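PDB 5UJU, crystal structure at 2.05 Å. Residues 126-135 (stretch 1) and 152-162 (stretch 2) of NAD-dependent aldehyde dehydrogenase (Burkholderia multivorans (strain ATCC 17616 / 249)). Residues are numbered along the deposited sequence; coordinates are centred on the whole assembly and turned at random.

Stretch 1, residues 126-135: ILARLNRASF
Stretch 2 152-162: AFQAGGPHAQD

The contact turns on one glutamine: the side chain of Q161 uses both ends of its amide to bridge the end of one helix, at N131, and the first residue of the next, at S134, accepting from N131 and donating to S134. The ND2 of N131 donates to OE1 of Q161 at 2.9 Å (N-H...O angle 154°), and NE2 of Q161 donates to OG of S134 at 3.3 Å (165°). That second bond leaves the serine hydroxyl free to give its own proton to the backbone, and OG of S134 donates to O of N131 at 2.7 Å. NE2 of Q161 also lies 3.3 Å from O of L130, but the angle is too poor for a hydrogen bond.

Both stretches are helical with a single-residue interruption. In stretch 1, helix 126-132 gives way at A133 (phi/psi -94/18), which is also at the N-cap position of the helix starting at S134. In stretch 2, helix 152-156 ends before G157 (-107/-106), which sits at the N-cap position of the helix beginning at P158 (-46/-46, C-gamma exo pucker). Helices 126-132 and 158-162 run nearly antiparallel, at 170°, with axes 9.9 Å apart at closest approach. In this arrangement CA of L127 lies 6.3 Å from CA of Q161, CA of N131 6.4 Å from CA of P158, and CA of S134 5.0 Å from CA of G157.

G157 has no side chain at this closest of the three CA pairs; an ideal CB would point toward stretch 1, a tight 3.2 Å from OG of S134, and would clash with CD of P158 in its own stretch. The same hydroxyl, OG of S134, rests 3.6 Å from CD of P158.

Q161 points toward stretch 1 with chi1 -64° (m), chi2 148°, between wells, and chi3 12°. N131 is t (-174°) with chi2 -123°, and S134 is m (-75°). Beside the polar network, L127 (m, t) brings CD1 to 4.3 Å from O of Q161, while L130 (m, t) points toward stretch 2 and places CB 4.1 Å from NE2 of Q161.

Beyond S134 the contact becomes aromatic. F153 (chi1 -179°, t; chi2 87°) reaches across so that CE1 sits 3.6 Å from CB of S134 and 4.0 Å from CZ of F135, over one face of the F135 ring. F135 (chi1 -81°, m; chi2 -77°) leaves its backbone away from stretch 2, yet its ring end returns. The two rings pair obliquely, centroids 4.9 Å apart and planes at 45°.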

# COMPACT_ATOMS: atom_id res chain seq x y z
N ILE A 126 -6.75 20.30 14.90
CA ILE A 126 -8.13 20.07 14.49
C ILE A 126 -8.79 19.07 15.44
O ILE A 126 -9.92 19.29 15.90
CB ILE A 126 -8.18 19.57 13.03
CG1 ILE A 126 -7.68 20.66 12.05
CG2 ILE A 126 -9.60 19.06 12.69
CD1 ILE A 126 -7.46 20.16 10.63
N LEU A 127 -8.10 17.97 15.76
CA LEU A 127 -8.65 16.95 16.65
C LEU A 127 -8.96 17.52 18.04
O LEU A 127 -9.99 17.18 18.64
CB LEU A 127 -7.70 15.76 16.76
CG LEU A 127 -7.60 14.96 15.45
CD1 LEU A 127 -6.68 13.76 15.57
CD2 LEU A 127 -8.99 14.52 15.06
N ALA A 128 -8.09 18.38 18.55
CA ALA A 128 -8.35 19.01 19.84
C ALA A 128 -9.64 19.81 19.79
O ALA A 128 -10.46 19.75 20.71
CB ALA A 128 -7.18 19.92 20.24
N ARG A 129 -9.86 20.55 18.70
CA ARG A 129 -11.07 21.36 18.59
C ARG A 129 -12.29 20.49 18.33
O ARG A 129 -13.39 20.82 18.80
CB ARG A 129 -10.90 22.40 17.48
CG ARG A 129 -9.70 23.32 17.70
CD ARG A 129 -9.80 24.62 16.91
NE ARG A 129 -8.58 25.41 17.03
CZ ARG A 129 -8.37 26.57 16.41
NH1 ARG A 129 -9.32 27.09 15.63
NH2 ARG A 129 -7.23 27.21 16.58
N LEU A 130 -12.14 19.41 17.59
CA LEU A 130 -13.26 18.50 17.41
C LEU A 130 -13.70 17.93 18.75
O LEU A 130 -14.90 17.87 19.04
CB LEU A 130 -12.89 17.39 16.44
CG LEU A 130 -12.67 17.79 14.98
CD1 LEU A 130 -12.19 16.56 14.21
CD2 LEU A 130 -13.96 18.31 14.38
N ASN A 131 -12.75 17.57 19.62
CA ASN A 131 -13.11 17.09 20.95
C ASN A 131 -13.90 18.13 21.72
O ASN A 131 -14.91 17.81 22.37
CB ASN A 131 -11.87 16.67 21.74
CG ASN A 131 -12.24 16.02 23.07
OD1 ASN A 131 -11.82 16.47 24.12
ND2 ASN A 131 -13.01 14.95 23.00
N ARG A 132 -13.48 19.40 21.65
CA ARG A 132 -14.25 20.45 22.34
C ARG A 132 -15.65 20.61 21.77
O ARG A 132 -16.53 21.09 22.49
CB ARG A 132 -13.52 21.79 22.28
CG ARG A 132 -12.25 21.85 23.11
CD ARG A 132 -11.77 23.30 23.25
NE ARG A 132 -10.83 23.65 22.19
CZ ARG A 132 -9.53 23.37 22.21
NH1 ARG A 132 -9.00 22.71 23.23
NH2 ARG A 132 -8.76 23.73 21.19
N ALA A 133 -15.87 20.24 20.51
CA ALA A 133 -17.19 20.30 19.88
C ALA A 133 -17.95 18.98 19.99
O ALA A 133 -18.93 18.78 19.25
CB ALA A 133 -17.05 20.70 18.41
N SER A 134 -17.55 18.09 20.91
CA SER A 134 -18.10 16.74 20.92
C SER A 134 -19.60 16.73 21.14
O SER A 134 -20.31 15.90 20.57
CB SER A 134 -17.41 15.89 21.99
OG SER A 134 -16.11 15.51 21.57
N PHE A 135 -20.10 17.64 21.99
CA PHE A 135 -21.54 17.66 22.24
C PHE A 135 -22.31 18.12 21.01
O PHE A 135 -23.33 17.53 20.65
CB PHE A 135 -21.85 18.53 23.45
CG PHE A 135 -21.64 17.84 24.76
CD1 PHE A 135 -22.56 16.91 25.23
CD2 PHE A 135 -20.52 18.12 25.53
CE1 PHE A 135 -22.37 16.27 26.43
CE2 PHE A 135 -20.32 17.48 26.74
CZ PHE A 135 -21.25 16.55 27.19
N ALA A 152 -24.03 8.17 20.15
CA ALA A 152 -23.73 9.25 19.22
C ALA A 152 -22.56 10.08 19.73
O ALA A 152 -21.65 10.42 18.96
CB ALA A 152 -24.97 10.12 19.02
N PHE A 153 -22.52 10.34 21.04
CA PHE A 153 -21.40 11.07 21.63
C PHE A 153 -20.10 10.27 21.52
O PHE A 153 -19.10 10.76 20.99
CB PHE A 153 -21.71 11.39 23.09
CG PHE A 153 -20.62 12.16 23.78
CD1 PHE A 153 -20.58 13.56 23.72
CD2 PHE A 153 -19.63 11.50 24.49
CE1 PHE A 153 -19.57 14.27 24.35
CE2 PHE A 153 -18.61 12.21 25.12
CZ PHE A 153 -18.58 13.60 25.05
N GLN A 154 -20.10 9.03 22.02
CA GLN A 154 -18.87 8.25 22.03
C GLN A 154 -18.41 7.90 20.62
O GLN A 154 -17.29 8.23 20.22
CB GLN A 154 -19.06 6.98 22.85
CG GLN A 154 -19.42 7.23 24.28
CD GLN A 154 -19.22 5.99 25.14
OE1 GLN A 154 -19.14 4.88 24.62
NE2 GLN A 154 -19.12 6.19 26.45
N ALA A 155 -19.29 7.26 19.84
CA ALA A 155 -18.90 6.84 18.50
C ALA A 155 -18.72 8.03 17.57
O ALA A 155 -17.87 7.99 16.67
CB ALA A 155 -19.94 5.87 17.93
N GLY A 156 -19.49 9.10 17.74
CA GLY A 156 -19.34 10.24 16.85
C GLY A 156 -18.25 11.19 17.28
O GLY A 156 -17.65 11.86 16.43
N GLY A 157 -17.94 11.25 18.58
CA GLY A 157 -16.97 12.18 19.10
C GLY A 157 -15.68 11.49 19.50
O GLY A 157 -14.89 11.06 18.66
N PRO A 158 -15.45 11.35 20.81
CA PRO A 158 -14.17 10.79 21.31
C PRO A 158 -13.66 9.54 20.61
O PRO A 158 -12.46 9.49 20.29
CB PRO A 158 -14.49 10.53 22.78
CG PRO A 158 -15.45 11.60 23.14
CD PRO A 158 -16.28 11.89 21.90
N HIS A 159 -14.49 8.52 20.38
CA HIS A 159 -13.98 7.30 19.75
C HIS A 159 -13.56 7.55 18.31
O HIS A 159 -12.55 7.00 17.84
CB HIS A 159 -15.02 6.17 19.82
CG HIS A 159 -15.21 5.62 21.20
ND1 HIS A 159 -16.08 4.58 21.46
CD2 HIS A 159 -14.66 5.95 22.39
CE1 HIS A 159 -16.06 4.31 22.76
NE2 HIS A 159 -15.21 5.12 23.34
N ALA A 160 -14.32 8.39 17.58
CA ALA A 160 -13.92 8.75 16.23
C ALA A 160 -12.64 9.57 16.26
O ALA A 160 -11.74 9.37 15.42
CB ALA A 160 -15.02 9.54 15.52
N GLN A 161 -12.55 10.49 17.22
CA GLN A 161 -11.33 11.28 17.40
C GLN A 161 -10.14 10.38 17.75
O GLN A 161 -9.03 10.60 17.25
CB GLN A 161 -11.58 12.35 18.46
CG GLN A 161 -12.66 13.35 18.03
CD GLN A 161 -13.47 13.89 19.18
OE1 GLN A 161 -13.11 13.71 20.34
NE2 GLN A 161 -14.57 14.57 18.86
N ASP A 162 -10.37 9.35 18.57
CA ASP A 162 -9.35 8.33 18.80
C ASP A 162 -8.84 7.73 17.49
O ASP A 162 -7.63 7.61 17.26
CB ASP A 162 -9.90 7.21 19.69
CG ASP A 162 -10.01 7.60 21.15
OD1 ASP A 162 -9.34 8.55 21.58
OD2 ASP A 162 -10.80 6.93 21.87